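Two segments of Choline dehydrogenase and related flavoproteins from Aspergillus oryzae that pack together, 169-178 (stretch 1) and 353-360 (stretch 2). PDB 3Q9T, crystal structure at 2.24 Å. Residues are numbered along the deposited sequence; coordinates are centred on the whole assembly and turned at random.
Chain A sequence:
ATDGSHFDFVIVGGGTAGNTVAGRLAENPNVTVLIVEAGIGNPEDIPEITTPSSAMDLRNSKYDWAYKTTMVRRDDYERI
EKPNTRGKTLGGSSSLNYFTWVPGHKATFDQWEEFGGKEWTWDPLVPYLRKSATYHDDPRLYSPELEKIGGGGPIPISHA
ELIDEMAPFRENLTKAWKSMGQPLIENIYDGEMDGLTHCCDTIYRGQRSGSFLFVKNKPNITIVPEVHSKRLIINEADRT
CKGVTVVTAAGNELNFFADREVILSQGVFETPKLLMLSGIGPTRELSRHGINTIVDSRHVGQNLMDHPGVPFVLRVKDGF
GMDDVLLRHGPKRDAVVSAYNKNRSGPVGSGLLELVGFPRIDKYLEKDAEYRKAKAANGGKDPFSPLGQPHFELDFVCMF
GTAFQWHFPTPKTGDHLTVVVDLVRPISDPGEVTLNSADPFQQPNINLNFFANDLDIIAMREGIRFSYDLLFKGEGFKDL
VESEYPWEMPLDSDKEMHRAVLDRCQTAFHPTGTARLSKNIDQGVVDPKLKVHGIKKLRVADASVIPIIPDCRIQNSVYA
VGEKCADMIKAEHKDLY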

# COMPACT_ATOMS: atom_id res chain seq x y z
N PHE A 169 -22.46 -17.59 23.74
CA PHE A 169 -21.77 -17.45 22.45
C PHE A 169 -21.18 -18.78 22.01
O PHE A 169 -21.47 -19.28 20.92
CB PHE A 169 -20.70 -16.35 22.59
CG PHE A 169 -19.69 -16.33 21.48
CD1 PHE A 169 -18.55 -17.10 21.55
CD2 PHE A 169 -19.86 -15.48 20.38
CE1 PHE A 169 -17.60 -17.07 20.53
CE2 PHE A 169 -18.91 -15.44 19.36
CZ PHE A 169 -17.78 -16.23 19.44
N ARG A 170 -20.38 -19.40 22.88
CA ARG A 170 -19.80 -20.71 22.53
C ARG A 170 -20.87 -21.74 22.18
O ARG A 170 -20.70 -22.55 21.24
CB ARG A 170 -18.90 -21.23 23.65
CG ARG A 170 -17.72 -20.31 23.97
CD ARG A 170 -16.74 -21.01 24.89
NE ARG A 170 -17.31 -21.31 26.19
CZ ARG A 170 -17.35 -20.45 27.21
NH1 ARG A 170 -16.83 -19.23 27.08
NH2 ARG A 170 -17.90 -20.81 28.36
N GLU A 171 -21.97 -21.73 22.93
CA GLU A 171 -23.03 -22.73 22.74
C GLU A 171 -23.72 -22.54 21.38
O GLU A 171 -23.96 -23.51 20.66
CB GLU A 171 -24.04 -22.67 23.89
CG GLU A 171 -25.50 -22.68 23.45
CD GLU A 171 -26.21 -23.99 23.76
OE1 GLU A 171 -25.64 -25.07 23.47
OE2 GLU A 171 -27.35 -23.94 24.28
N ASN A 172 -24.01 -21.29 21.02
CA ASN A 172 -24.58 -21.01 19.70
C ASN A 172 -23.66 -21.30 18.51
O ASN A 172 -24.11 -21.82 17.48
CB ASN A 172 -25.09 -19.58 19.64
CG ASN A 172 -26.44 -19.43 20.32
OD1 ASN A 172 -27.48 -19.74 19.74
ND2 ASN A 172 -26.43 -18.96 21.56
N LEU A 173 -22.37 -21.01 18.67
CA LEU A 173 -21.37 -21.25 17.63
C LEU A 173 -21.25 -22.74 17.41
O LEU A 173 -21.13 -23.21 16.28
CB LEU A 173 -20.01 -20.66 18.05
CG LEU A 173 -18.81 -20.80 17.09
CD1 LEU A 173 -19.19 -20.39 15.67
CD2 LEU A 173 -17.55 -20.02 17.57
N THR A 174 -21.29 -23.49 18.51
CA THR A 174 -21.18 -24.94 18.45
C THR A 174 -22.38 -25.51 17.70
O THR A 174 -22.23 -26.33 16.77
CB THR A 174 -21.03 -25.56 19.86
OG1 THR A 174 -19.78 -25.16 20.43
CG2 THR A 174 -21.09 -27.09 19.78
N LYS A 175 -23.57 -25.06 18.08
CA LYS A 175 -24.81 -25.48 17.42
C LYS A 175 -24.75 -25.17 15.92
O LYS A 175 -25.08 -26.01 15.07
CB LYS A 175 -26.00 -24.75 18.06
CG LYS A 175 -27.22 -25.59 18.34
CD LYS A 175 -28.37 -24.74 18.92
CE LYS A 175 -28.11 -24.30 20.35
NZ LYS A 175 -29.10 -23.30 20.84
N ALA A 176 -24.32 -23.95 15.60
CA ALA A 176 -24.24 -23.52 14.21
C ALA A 176 -23.32 -24.44 13.41
O ALA A 176 -23.69 -24.93 12.35
CB ALA A 176 -23.74 -22.07 14.15
N TRP A 177 -22.14 -24.70 13.97
CA TRP A 177 -21.14 -25.55 13.34
C TRP A 177 -21.67 -26.94 13.02
O TRP A 177 -21.52 -27.44 11.89
CB TRP A 177 -19.89 -25.66 14.24
CG TRP A 177 -18.71 -26.29 13.57
CD1 TRP A 177 -18.37 -27.61 13.59
CD2 TRP A 177 -17.71 -25.63 12.78
NE1 TRP A 177 -17.23 -27.81 12.85
CE2 TRP A 177 -16.80 -26.61 12.35
CE3 TRP A 177 -17.50 -24.30 12.40
CZ2 TRP A 177 -15.70 -26.31 11.55
CZ3 TRP A 177 -16.40 -23.99 11.61
CH2 TRP A 177 -15.51 -24.99 11.19
N LYS A 178 -22.26 -27.58 14.01
CA LYS A 178 -22.85 -28.91 13.81
C LYS A 178 -24.01 -28.86 12.81
O LYS A 178 -24.20 -29.79 12.02
CB LYS A 178 -23.31 -29.51 15.14
CG LYS A 178 -22.16 -29.79 16.11
CD LYS A 178 -22.68 -30.00 17.52
CE LYS A 178 -23.60 -31.21 17.61
NZ LYS A 178 -22.89 -32.48 17.24
N LEU A 353 -9.92 -15.88 22.27
CA LEU A 353 -10.18 -16.85 21.23
C LEU A 353 -10.36 -18.18 21.94
O LEU A 353 -9.43 -18.64 22.59
CB LEU A 353 -8.97 -16.93 20.30
CG LEU A 353 -9.13 -17.35 18.83
CD1 LEU A 353 -7.81 -17.84 18.24
CD2 LEU A 353 -10.26 -18.37 18.62
N GLU A 354 -11.53 -18.81 21.83
CA GLU A 354 -11.82 -20.03 22.61
C GLU A 354 -12.24 -21.21 21.76
O GLU A 354 -12.01 -22.36 22.12
CB GLU A 354 -12.89 -19.76 23.67
CG GLU A 354 -12.48 -18.69 24.68
CD GLU A 354 -13.61 -18.29 25.61
OE1 GLU A 354 -14.78 -18.50 25.20
OE2 GLU A 354 -13.34 -17.80 26.74
N LEU A 355 -12.90 -20.90 20.64
CA LEU A 355 -13.28 -21.90 19.66
C LEU A 355 -12.57 -21.59 18.34
O LEU A 355 -12.56 -20.44 17.87
CB LEU A 355 -14.80 -21.91 19.45
CG LEU A 355 -15.58 -22.49 20.63
CD1 LEU A 355 -17.03 -22.04 20.59
CD2 LEU A 355 -15.46 -24.02 20.68
N VAL A 356 -12.03 -22.64 17.75
CA VAL A 356 -11.27 -22.54 16.52
C VAL A 356 -11.68 -23.66 15.58
O VAL A 356 -11.78 -24.83 16.01
CB VAL A 356 -9.73 -22.63 16.80
CG1 VAL A 356 -8.96 -22.77 15.50
CG2 VAL A 356 -9.26 -21.43 17.62
N GLY A 357 -11.88 -23.33 14.31
CA GLY A 357 -12.33 -24.31 13.33
C GLY A 357 -11.34 -24.68 12.24
O GLY A 357 -10.66 -23.83 11.66
N PHE A 358 -11.25 -25.97 11.94
CA PHE A 358 -10.34 -26.44 10.89
C PHE A 358 -11.08 -27.23 9.81
O PHE A 358 -11.00 -28.46 9.76
CB PHE A 358 -9.20 -27.26 11.50
CG PHE A 358 -8.33 -26.47 12.46
CD1 PHE A 358 -8.54 -26.56 13.82
CD2 PHE A 358 -7.32 -25.64 11.99
CE1 PHE A 358 -7.74 -25.84 14.70
CE2 PHE A 358 -6.52 -24.93 12.85
CZ PHE A 358 -6.73 -25.02 14.21
N PRO A 359 -11.81 -26.53 8.94
CA PRO A 359 -12.66 -27.21 7.96
C PRO A 359 -11.96 -27.42 6.64
O PRO A 359 -10.94 -26.79 6.36
CB PRO A 359 -13.78 -26.20 7.75
CG PRO A 359 -13.07 -24.88 7.85
CD PRO A 359 -12.05 -25.07 8.95
N ARG A 360 -12.49 -28.33 5.84
CA ARG A 360 -12.23 -28.36 4.41
C ARG A 360 -13.47 -27.74 3.77
O ARG A 360 -14.53 -27.65 4.39
CB ARG A 360 -12.00 -29.78 3.90
CG ARG A 360 -10.68 -30.40 4.38
CD ARG A 360 -10.41 -31.76 3.75
NE ARG A 360 -10.35 -31.68 2.29
CZ ARG A 360 -9.22 -31.63 1.60
NH1 ARG A 360 -8.05 -31.67 2.23
NH2 ARG A 360 -9.25 -31.55 0.28

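Residues 169-178 form part of a longer helix that lies alongside a strand of stretch 2 that runs to Phe358. The two axes run nearly parallel, 5° apart in their N-to-C directions, and approach to 9.7 Å, a spacing that side chains must bridge. Together the stretches bury 361 Å². The nearest CA atoms across the stretches are Arg170 CA and Leu355 CA, 7.2 Å apart, and further along Trp177 CA and Gly357 CA, 8.9 Å apart.

Leu355 has the largest covered area, 92 Å². Its CA-to-CB bond points toward the helix, and its CD1 lies 3.6 Å from Arg170 CA, 3.7 Å from Leu173 CD2 and 4.2 Å from Thr174 OG1. One methyl group thus touches residues at helix positions i, i+3 and i+4, which a helical turn brings onto the same side. The Thr174 hydroxyl is not left unpaired beside this apolar group: Thr174 OG1 donates to Arg170 O at 2.9 Å.

Arg170, with 61 Å² covered, combines two kinds of contact. Its CB packs 3.7 Å from Leu355 CD1, while the extended chi2 (t) helps carry the guanidinium onward to Glu354. There Arg170 NH1 donates to Glu354 OE1 at 2.9 Å with an N-H...O angle of 148°, and the carboxylate oxygen lies near the guanidinium plane. Opposite charges and this in-plane approach make the contact a hydrogen-bonded salt bridge.

Trp177, also with 61 Å² covered, reaches the strand through its indole. Trp177 CH2 sits 3.9 Å from Gly357 CA and 4.0 Å from Pro359 CB, in an oblique approach. Gly357 makes room for the ring: an ideal CB there would lie 2.7 Å from Trp177 CH2, a clash. The Pro359 contact is apolar, and the indole NE1 is hydrogen-bonded elsewhere in the structure.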